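Local coordinates for DNA replication and repair protein RecF (Caldanaerobacter subterraneus subsp. tengcongensis, PDB 5Z69) that is an ABC-type ATPase that binds ATP, probably binds single-stranded DNA, and acts as a recombination mediator in the RecFOR pathway of DNA repair, at residues A[48-60]-A[113-126]. Numbering follows the deposited sequence. Where two conformers were deposited one is given.
Sequences EAIRLLSMGRSFR and TGEILGHFLTVIFS. With AGS (phosphothiophosphoric acid-adenylate ester), chain C.
Thr122 turns OG1 between its backbone N and carbonyl carbon (chi1 49°), which brings the hydroxyl to Arg51 and Ser54. The Arg51 chain leaves anti to the backbone N, and the bend at chi2 (66°) carries the guanidinium across the side chains of Thr122 and Ile124. NH1 of Arg51 donates to OG1 of Thr122 at 2.8 Å, with the acceptor in the guanidinium plane. That OG1 in turn donates to OG of Ser54 at 2.7 Å, and Ser54 OG donates to the carbonyl O of Phe120 at 2.6 Å. The last donor sits above the carbonyl plane. These three hydrogen bonds run in a chain from Arg51 to the backbone of Phe120. CG2 of Ile124 lies over one face of the Arg51 guanidinium. With an alanine at Arg51, Thr122 OG1 would probably lose its donor and Ile124 CG2 the flat group it lies against. Helix 43-55 follows the Walker A loop of the P-loop NTPase fold, and strand 122-125 edges the mixed sheet, paired with strand 318-321. Toward the nucleotide, CD1 of Ile124 makes a CH-pi contact 3.6 Å from the centroid of the Phe59 ring. At the helix end, water 1 links the carbonyl oxygens of Leu53 and Ile116 and also accepts from Phe120 N. The Phe120 ring meets CG2 of Ile50 through CE2 at 3.8 Å. Gly56 has positive phi, and a CB there would clash with Thr113 CG2.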
ATOM      1  N   GLU A  48      31.477   6.807  11.702  1.00 22.90           N
ATOM      2  CA  GLU A  48      31.353   6.536  10.282  1.00 23.27           C
ATOM      3  C   GLU A  48      32.531   5.677   9.802  1.00 26.21           C
ATOM      4  O   GLU A  48      32.360   4.780   8.984  1.00 27.84           O
ATOM      5  CB  GLU A  48      31.285   7.847   9.491  1.00 28.64           C
ATOM      6  CG  GLU A  48      31.118   7.699   7.973  1.00 25.85           C
ATOM      7  CD  GLU A  48      31.002   9.068   7.270  1.00 34.29           C
ATOM      8  OE1 GLU A  48      30.028   9.291   6.513  1.00 35.31           O
ATOM      9  OE2 GLU A  48      31.880   9.919   7.486  1.00 32.54           O
ATOM     10  N   ALA A  49      33.725   5.951  10.312  1.00 23.73           N
ATOM     11  CA  ALA A  49      34.893   5.146   9.957  1.00 28.37           C
ATOM     12  C   ALA A  49      34.748   3.714  10.483  1.00 31.47           C
ATOM     13  O   ALA A  49      35.079   2.749   9.797  1.00 22.56           O
ATOM     14  CB  ALA A  49      36.171   5.796  10.491  1.00 25.35           C
ATOM     15  N   ILE A  50      34.246   3.568  11.700  1.00 25.87           N
ATOM     16  CA  ILE A  50      34.044   2.232  12.255  1.00 32.13           C
ATOM     17  C   ILE A  50      32.961   1.469  11.494  1.00 27.76           C
ATOM     18  O   ILE A  50      33.158   0.312  11.140  1.00 22.63           O
ATOM     19  CB  ILE A  50      33.689   2.298  13.737  1.00 34.62           C
ATOM     20  CG1 ILE A  50      34.861   2.914  14.488  1.00 26.65           C
ATOM     21  CG2 ILE A  50      33.385   0.895  14.266  1.00 27.73           C
ATOM     22  CD1 ILE A  50      34.511   3.468  15.845  1.00 33.58           C
ATOM     23  N   ARG A  51      31.831   2.120  11.214  1.00 20.23           N
ATOM     24  CA  ARG A  51      30.729   1.486  10.485  1.00 25.77           C
ATOM     25  C   ARG A  51      31.099   1.128   9.041  1.00 28.36           C
ATOM     26  O   ARG A  51      30.558   0.176   8.458  1.00 22.18           O
ATOM     27  CB  ARG A  51      29.512   2.411  10.510  1.00 27.15           C
ATOM     28  CG  ARG A  51      28.291   1.897   9.762  1.00 33.00           C
ATOM     29  CD  ARG A  51      27.684   0.654  10.384  1.00 32.46           C
ATOM     30  NE  ARG A  51      26.391   0.359   9.762  1.00 34.60           N
ATOM     31  CZ  ARG A  51      25.722  -0.786   9.870  1.00 35.58           C
ATOM     32  NH1 ARG A  51      26.200  -1.788  10.603  1.00 32.59           N
ATOM     33  NH2 ARG A  51      24.559  -0.925   9.238  1.00 34.51           N
ATOM     34  N   LEU A  52      32.031   1.884   8.466  1.00 26.50           N
ATOM     35  CA  LEU A  52      32.567   1.587   7.136  1.00 30.18           C
ATOM     36  C   LEU A  52      33.142   0.166   7.024  1.00 20.66           C
ATOM     37  O   LEU A  52      33.014  -0.501   5.984  1.00 24.56           O
ATOM     38  CB  LEU A  52      33.654   2.614   6.782  1.00 26.39           C
ATOM     39  CG  LEU A  52      34.454   2.397   5.490  1.00 25.79           C
ATOM     40  CD1 LEU A  52      33.605   2.890   4.305  1.00 32.01           C
ATOM     41  CD2 LEU A  52      35.812   3.125   5.545  1.00 20.39           C
ATOM     42  N   LEU A  53      33.813  -0.278   8.091  1.00 25.38           N
ATOM     43  CA  LEU A  53      34.418  -1.617   8.159  1.00 24.52           C
ATOM     44  C   LEU A  53      33.352  -2.718   8.124  1.00 25.79           C
ATOM     45  O   LEU A  53      33.651  -3.850   7.746  1.00 23.85           O
ATOM     46  CB  LEU A  53      35.303  -1.773   9.429  1.00 23.68           C
ATOM     47  CG  LEU A  53      36.708  -1.145   9.515  1.00 37.55           C
ATOM     48  CD1 LEU A  53      36.558   0.222   9.130  1.00 27.55           C
ATOM     49  CD2 LEU A  53      37.234  -1.099  10.921  1.00 38.30           C
ATOM     50  N   SER A  54      32.110  -2.386   8.488  1.00 19.25           N
ATOM     51  CA  SER A  54      30.998  -3.348   8.432  1.00 24.63           C
ATOM     52  C   SER A  54      30.284  -3.341   7.084  1.00 35.15           C
ATOM     53  O   SER A  54      29.952  -4.387   6.531  1.00 29.47           O
ATOM     54  CB  SER A  54      29.953  -3.053   9.515  1.00 30.61           C
ATOM     55  OG  SER A  54      30.431  -3.309  10.814  1.00 36.73           O
ATOM     56  N   MET A  55      30.030  -2.149   6.565  1.00 26.84           N
ATOM     57  CA  MET A  55      29.153  -2.013   5.406  1.00 32.62           C
ATOM     58  C   MET A  55      29.842  -1.597   4.098  1.00 36.66           C
ATOM     59  O   MET A  55      29.266  -1.735   3.014  1.00 25.85           O
ATOM     60  CB  MET A  55      28.061  -1.002   5.730  1.00 28.14           C
ATOM     61  CG  MET A  55      27.226  -1.368   6.965  1.00 26.80           C
ATOM     62  SD  MET A  55      26.453  -2.992   6.800  1.00 34.39           S
ATOM     63  CE  MET A  55      25.211  -2.594   5.569  1.00 28.79           C
ATOM     64  N   GLY A  56      31.057  -1.075   4.190  1.00 30.09           N
ATOM     65  CA  GLY A  56      31.720  -0.595   2.993  1.00 24.05           C
ATOM     66  C   GLY A  56      31.107   0.686   2.434  1.00 32.02           C
ATOM     67  O   GLY A  56      31.280   1.008   1.262  1.00 25.01           O
ATOM     68  N   ARG A  57      30.391   1.423   3.275  1.00 28.00           N
ATOM     69  CA  ARG A  57      29.830   2.709   2.859  1.00 32.81           C
ATOM     70  C   ARG A  57      29.572   3.587   4.075  1.00 32.11           C
ATOM     71  O   ARG A  57      29.696   3.123   5.223  1.00 24.33           O
ATOM     72  CB  ARG A  57      28.522   2.514   2.086  1.00 37.62           C
ATOM     73  CG  ARG A  57      27.427   1.993   2.984  1.00 34.70           C
ATOM     74  CD  ARG A  57      26.178   1.696   2.192  1.00 57.64           C
ATOM     75  NE  ARG A  57      25.172   1.079   3.046  1.00 52.89           N
ATOM     76  CZ  ARG A  57      23.950   0.755   2.647  1.00 55.45           C
ATOM     77  NH1 ARG A  57      23.574   0.993   1.399  1.00 61.36           N
ATOM     78  NH2 ARG A  57      23.106   0.197   3.503  1.00 48.01           N
ATOM     79  N   SER A  58      29.245   4.854   3.813  1.00 27.77           N
ATOM     80  CA  SER A  58      28.858   5.819   4.838  1.00 33.72           C
ATOM     81  C   SER A  58      27.452   5.525   5.360  1.00 42.42           C
ATOM     82  O   SER A  58      26.523   5.419   4.568  1.00 36.06           O
ATOM     83  CB  SER A  58      28.890   7.241   4.264  1.00 31.66           C
ATOM     84  OG  SER A  58      28.333   8.180   5.168  1.00 28.12           O
ATOM     85  N   PHE A  59      27.277   5.424   6.677  1.00 33.43           N
ATOM     86  CA  PHE A  59      25.925   5.261   7.226  1.00 34.64           C
ATOM     87  C   PHE A  59      25.097   6.530   7.038  1.00 35.74           C
ATOM     88  O   PHE A  59      23.891   6.509   7.199  1.00 33.34           O
ATOM     89  CB  PHE A  59      25.951   4.869   8.712  1.00 35.73           C
ATOM     90  CG  PHE A  59      26.315   5.989   9.649  1.00 36.21           C
ATOM     91  CD1 PHE A  59      25.332   6.785  10.222  1.00 34.34           C
ATOM     92  CD2 PHE A  59      27.639   6.226   9.994  1.00 28.31           C
ATOM     93  CE1 PHE A  59      25.666   7.814  11.090  1.00 36.09           C
ATOM     94  CE2 PHE A  59      27.985   7.254  10.878  1.00 34.22           C
ATOM     95  CZ  PHE A  59      26.996   8.050  11.421  1.00 38.84           C
ATOM     96  N   ARG A  60      25.749   7.636   6.714  1.00 34.25           N
ATOM     97  CA  ARG A  60      25.036   8.885   6.506  1.00 37.21           C
ATOM     98  C   ARG A  60      24.546   9.017   5.068  1.00 38.79           C
ATOM     99  O   ARG A  60      23.848   9.971   4.730  1.00 47.01           O
ATOM    100  CB  ARG A  60      25.927  10.069   6.838  1.00 35.36           C
ATOM    101  CG  ARG A  60      26.367  10.167   8.265  1.00 41.81           C
ATOM    102  CD  ARG A  60      27.793  10.652   8.278  1.00 48.50           C
ATOM    103  NE  ARG A  60      27.983  11.738   9.216  1.00 52.11           N
ATOM    104  CZ  ARG A  60      29.164  12.245   9.532  1.00 51.26           C
ATOM    105  NH1 ARG A  60      30.272  11.763   8.979  1.00 47.14           N
ATOM    106  NH2 ARG A  60      29.231  13.243  10.403  1.00 60.92           N
ATOM    107  N   THR A 113      32.777  -4.837  -3.302  1.00 33.28           N
ATOM    108  CA  THR A 113      32.589  -4.140  -2.045  1.00 40.47           C
ATOM    109  C   THR A 113      31.655  -4.945  -1.137  1.00 45.19           C
ATOM    110  O   THR A 113      31.901  -5.037   0.068  1.00 39.34           O
ATOM    111  CB  THR A 113      32.056  -2.707  -2.278  1.00 46.48           C
ATOM    112  OG1 THR A 113      33.042  -1.969  -3.014  1.00 45.33           O
ATOM    113  CG2 THR A 113      31.797  -1.995  -0.947  1.00 42.00           C
ATOM    114  N   GLY A 114      30.632  -5.570  -1.726  1.00 33.79           N
ATOM    115  CA  GLY A 114      29.633  -6.309  -0.968  1.00 32.37           C
ATOM    116  C   GLY A 114      30.207  -7.497  -0.221  1.00 33.94           C
ATOM    117  O   GLY A 114      29.600  -8.017   0.691  1.00 28.51           O
ATOM    118  N   GLU A 115      31.398  -7.934  -0.607  1.00 33.93           N
ATOM    119  CA  GLU A 115      32.010  -9.072   0.052  1.00 30.69           C
ATOM    120  C   GLU A 115      32.552  -8.696   1.422  1.00 32.90           C
ATOM    121  O   GLU A 115      32.986  -9.563   2.177  1.00 27.69           O
ATOM    122  CB  GLU A 115      33.119  -9.664  -0.821  1.00 38.05           C
ATOM    123  CG  GLU A 115      32.571 -10.403  -2.036  1.00 46.55           C
ATOM    124  CD  GLU A 115      33.660 -10.823  -2.999  1.00 53.03           C
ATOM    125  OE1 GLU A 115      34.732 -11.267  -2.530  1.00 58.21           O
ATOM    126  OE2 GLU A 115      33.458 -10.681  -4.226  1.00 66.93           O
ATOM    127  N   ILE A 116      32.530  -7.406   1.744  1.00 25.89           N
ATOM    128  CA  ILE A 116      32.918  -6.977   3.080  1.00 39.85           C
ATOM    129  C   ILE A 116      31.881  -7.354   4.182  1.00 28.47           C
ATOM    130  O   ILE A 116      32.249  -7.485   5.355  1.00 25.29           O
ATOM    131  CB  ILE A 116      33.173  -5.468   3.117  1.00 25.41           C
ATOM    132  CG1 ILE A 116      34.107  -5.123   4.280  1.00 26.28           C
ATOM    133  CG2 ILE A 116      31.844  -4.707   3.262  1.00 24.02           C
ATOM    134  CD1 ILE A 116      34.512  -3.660   4.317  1.00 23.28           C
ATOM    135  N   LEU A 117      30.603  -7.532   3.834  1.00 25.66           N
ATOM    136  CA  LEU A 117      29.588  -7.940   4.839  1.00 25.51           C
ATOM    137  C   LEU A 117      29.808  -9.394   5.348  1.00 18.32           C
ATOM    138  O   LEU A 117      30.278 -10.216   4.571  1.00 37.86           O
ATOM    139  CB  LEU A 117      28.188  -7.844   4.222  1.00 30.32           C
ATOM    140  CG  LEU A 117      27.788  -6.702   3.256  1.00 35.60           C
ATOM    141  CD1 LEU A 117      26.493  -7.035   2.562  1.00 35.01           C
ATOM    142  CD2 LEU A 117      27.629  -5.377   3.948  1.00 29.92           C
ATOM    143  N   GLY A 118      29.502  -9.791   6.582  1.00 35.45           N
ATOM    144  CA  GLY A 118      29.687  -9.116   7.836  1.00 28.23           C
ATOM    145  C   GLY A 118      30.901  -9.841   8.451  1.00 35.57           C
ATOM    146  O   GLY A 118      30.824 -10.732   9.321  1.00 34.01           O
ATOM    147  N   HIS A 119      32.067  -9.481   7.944  1.00 21.76           N
ATOM    148  CA  HIS A 119      33.326  -9.855   8.574  1.00 22.98           C
ATOM    149  C   HIS A 119      33.380  -9.195   9.941  1.00 27.76           C
ATOM    150  O   HIS A 119      33.945  -9.731  10.887  1.00 25.51           O
ATOM    151  CB  HIS A 119      34.517  -9.426   7.695  1.00 26.41           C
ATOM    152  CG  HIS A 119      34.725 -10.307   6.502  1.00 28.61           C
ATOM    153  ND1 HIS A 119      35.377 -11.523   6.581  1.00 25.79           N
ATOM    154  CD2 HIS A 119      34.359 -10.155   5.204  1.00 27.87           C
ATOM    155  CE1 HIS A 119      35.392 -12.089   5.384  1.00 28.36           C
ATOM    156  NE2 HIS A 119      34.781 -11.278   4.532  1.00 26.33           N
ATOM    157  N   PHE A 120      32.803  -8.005  10.014  1.00 23.80           N
ATOM    158  CA  PHE A 120      32.723  -7.212  11.248  1.00 22.52           C
ATOM    159  C   PHE A 120      31.294  -6.724  11.421  1.00 27.47           C
ATOM    160  O   PHE A 120      30.825  -5.891  10.637  1.00 23.00           O
ATOM    161  CB  PHE A 120      33.690  -6.026  11.185  1.00 20.39           C
ATOM    162  CG  PHE A 120      33.578  -5.057  12.346  1.00 25.22           C
ATOM    163  CD1 PHE A 120      33.690  -5.496  13.658  1.00 25.26           C
ATOM    164  CD2 PHE A 120      33.437  -3.694  12.113  1.00 21.38           C
ATOM    165  CE1 PHE A 120      33.620  -4.604  14.726  1.00 32.48           C
ATOM    166  CE2 PHE A 120      33.377  -2.785  13.180  1.00 28.53           C
ATOM    167  CZ  PHE A 120      33.446  -3.250  14.491  1.00 25.88           C
ATOM    168  N   LEU A 121      30.588  -7.233  12.429  1.00 26.06           N
ATOM    169  CA  LEU A 121      29.167  -6.848  12.612  1.00 22.07           C
ATOM    170  C   LEU A 121      28.984  -5.718  13.608  1.00 26.80           C
ATOM    171  O   LEU A 121      29.474  -5.779  14.738  1.00 24.99           O
ATOM    172  CB  LEU A 121      28.328  -8.041  13.085  1.00 21.53           C
ATOM    173  CG  LEU A 121      28.364  -9.254  12.157  1.00 26.87           C
ATOM    174  CD1 LEU A 121      27.732 -10.471  12.799  1.00 32.42           C
ATOM    175  CD2 LEU A 121      27.618  -8.857  10.891  1.00 22.55           C
ATOM    176  N   THR A 122      28.258  -4.697  13.172  1.00 24.50           N
ATOM    177  CA  THR A 122      27.878  -3.582  14.016  1.00 24.65           C
ATOM    178  C   THR A 122      26.375  -3.337  13.875  1.00 24.94           C
ATOM    179  O   THR A 122      25.767  -3.741  12.892  1.00 25.66           O
ATOM    180  CB  THR A 122      28.606  -2.266  13.623  1.00 23.79           C
ATOM    181  OG1 THR A 122      28.489  -2.095  12.210  1.00 26.81           O
ATOM    182  CG2 THR A 122      30.100  -2.283  14.018  1.00 24.59           C
ATOM    183  N   VAL A 123      25.783  -2.692  14.869  1.00 27.11           N
ATOM    184  CA  VAL A 123      24.468  -2.071  14.713  1.00 30.37           C
ATOM    185  C   VAL A 123      24.629  -0.631  15.155  1.00 33.52           C
ATOM    186  O   VAL A 123      25.192  -0.376  16.218  1.00 32.70           O
ATOM    187  CB  VAL A 123      23.384  -2.762  15.558  1.00 31.19           C
ATOM    188  CG1 VAL A 123      22.018  -2.054  15.382  1.00 29.96           C
ATOM    189  CG2 VAL A 123      23.300  -4.226  15.178  1.00 30.20           C
ATOM    190  N   ILE A 124      24.169   0.305  14.336  1.00 26.31           N
ATOM    191  CA  ILE A 124      24.357   1.708  14.658  1.00 30.89           C
ATOM    192  C   ILE A 124      23.004   2.337  14.940  1.00 29.95           C
ATOM    193  O   ILE A 124      22.071   2.181  14.164  1.00 34.40           O
ATOM    194  CB  ILE A 124      25.090   2.472  13.521  1.00 32.29           C
ATOM    195  CG1 ILE A 124      25.150   3.966  13.830  1.00 30.15           C
ATOM    196  CG2 ILE A 124      24.447   2.202  12.149  1.00 28.11           C
ATOM    197  CD1 ILE A 124      26.356   4.652  13.201  1.00 38.77           C
ATOM    198  N   PHE A 125      22.918   3.019  16.077  1.00 35.16           N
ATOM    199  CA  PHE A 125      21.708   3.699  16.517  1.00 33.03           C
ATOM    200  C   PHE A 125      21.991   5.170  16.360  1.00 37.42           C
ATOM    201  O   PHE A 125      22.991   5.651  16.863  1.00 35.21           O
ATOM    202  CB  PHE A 125      21.365   3.388  17.983  1.00 33.96           C
ATOM    203  CG  PHE A 125      21.137   1.928  18.282  1.00 37.19           C
ATOM    204  CD1 PHE A 125      22.209   1.040  18.392  1.00 31.63           C
ATOM    205  CD2 PHE A 125      19.847   1.447  18.497  1.00 36.10           C
ATOM    206  CE1 PHE A 125      21.983  -0.310  18.693  1.00 32.20           C
ATOM    207  CE2 PHE A 125      19.619   0.105  18.792  1.00 34.69           C
ATOM    208  CZ  PHE A 125      20.685  -0.772  18.886  1.00 40.90           C
ATOM    209  N   SER A 126      21.101   5.877  15.673  1.00 36.45           N
ATOM    210  CA  SER A 126      21.306   7.275  15.305  1.00 45.47           C
ATOM    211  C   SER A 126      19.953   7.998  15.337  1.00 42.76           C
ATOM    212  O   SER A 126      18.925   7.363  15.138  1.00 39.10           O
ATOM    213  CB  SER A 126      21.943   7.364  13.916  1.00 53.96           C
ATOM    214  OG  SER A 126      22.130   8.703  13.518  0.74 62.65           O
TER
HETATM  215  PG  AGS C 401      27.954  14.335  15.781  1.00103.17           P
HETATM  216  S1G AGS C 401      27.917  13.111  17.304  1.00 90.99           S
HETATM  217  O2G AGS C 401      27.401  15.730  16.227  1.00 75.11           O
HETATM  218  O3G AGS C 401      26.983  13.745  14.710  1.00 72.41           O
HETATM  219  PB  AGS C 401      30.327  15.791  15.287  1.00 56.28           P
HETATM  220  O1B AGS C 401      31.555  15.595  16.113  1.00 58.29           O
HETATM  221  O2B AGS C 401      29.440  16.914  15.850  1.00 61.66           O
HETATM  222  O3B AGS C 401      29.424  14.456  15.201  1.00 47.47           O
HETATM  223  PA  AGS C 401      31.394  15.353  12.720  1.00 48.19           P
HETATM  224  O1A AGS C 401      32.053  14.141  13.393  1.00 52.33           O
HETATM  225  O2A AGS C 401      30.318  15.106  11.709  1.00 35.65           O
HETATM  226  O3A AGS C 401      30.779  16.301  13.848  1.00 86.42           O
HETATM  227  O5' AGS C 401      32.485  16.265  12.097  1.00 69.04           O
HETATM  228  C5' AGS C 401      32.293  16.781  10.810  1.00 66.83           C
HETATM  229  C4' AGS C 401      33.267  17.914  10.716  1.00 65.87           C
HETATM  230  O4' AGS C 401      34.327  17.548   9.804  1.00 50.36           O
HETATM  231  C3' AGS C 401      32.661  19.204  10.175  1.00 65.90           C
HETATM  232  O3' AGS C 401      33.272  20.336  10.785  1.00 62.49           O
HETATM  233  C2' AGS C 401      32.911  19.082   8.669  1.00 69.72           C
HETATM  234  O2' AGS C 401      33.035  20.351   8.033  1.00 69.67           O
HETATM  235  C1' AGS C 401      34.248  18.332   8.629  1.00 64.71           C
HETATM  236  N9  AGS C 401      34.398  17.461   7.475  1.00 57.69           N
HETATM  237  C8  AGS C 401      33.431  16.696   6.868  1.00 54.04           C
HETATM  238  N7  AGS C 401      33.856  16.032   5.823  1.00 56.32           N
HETATM  239  C5  AGS C 401      35.193  16.375   5.731  1.00 57.94           C
HETATM  240  C6  AGS C 401      36.214  16.012   4.831  1.00 60.82           C
HETATM  241  N6  AGS C 401      36.031  15.164   3.814  1.00 61.07           N
HETATM  242  N1  AGS C 401      37.439  16.556   5.008  1.00 66.86           N
HETATM  243  C2  AGS C 401      37.625  17.399   6.029  1.00 62.25           C
HETATM  244  N3  AGS C 401      36.744  17.818   6.941  1.00 58.73           N
HETATM  245  C4  AGS C 401      35.543  17.262   6.734  1.00 57.09           C
HETATM  246  O   HOH W   1      32.433  -6.402   7.603  1.00 22.52           O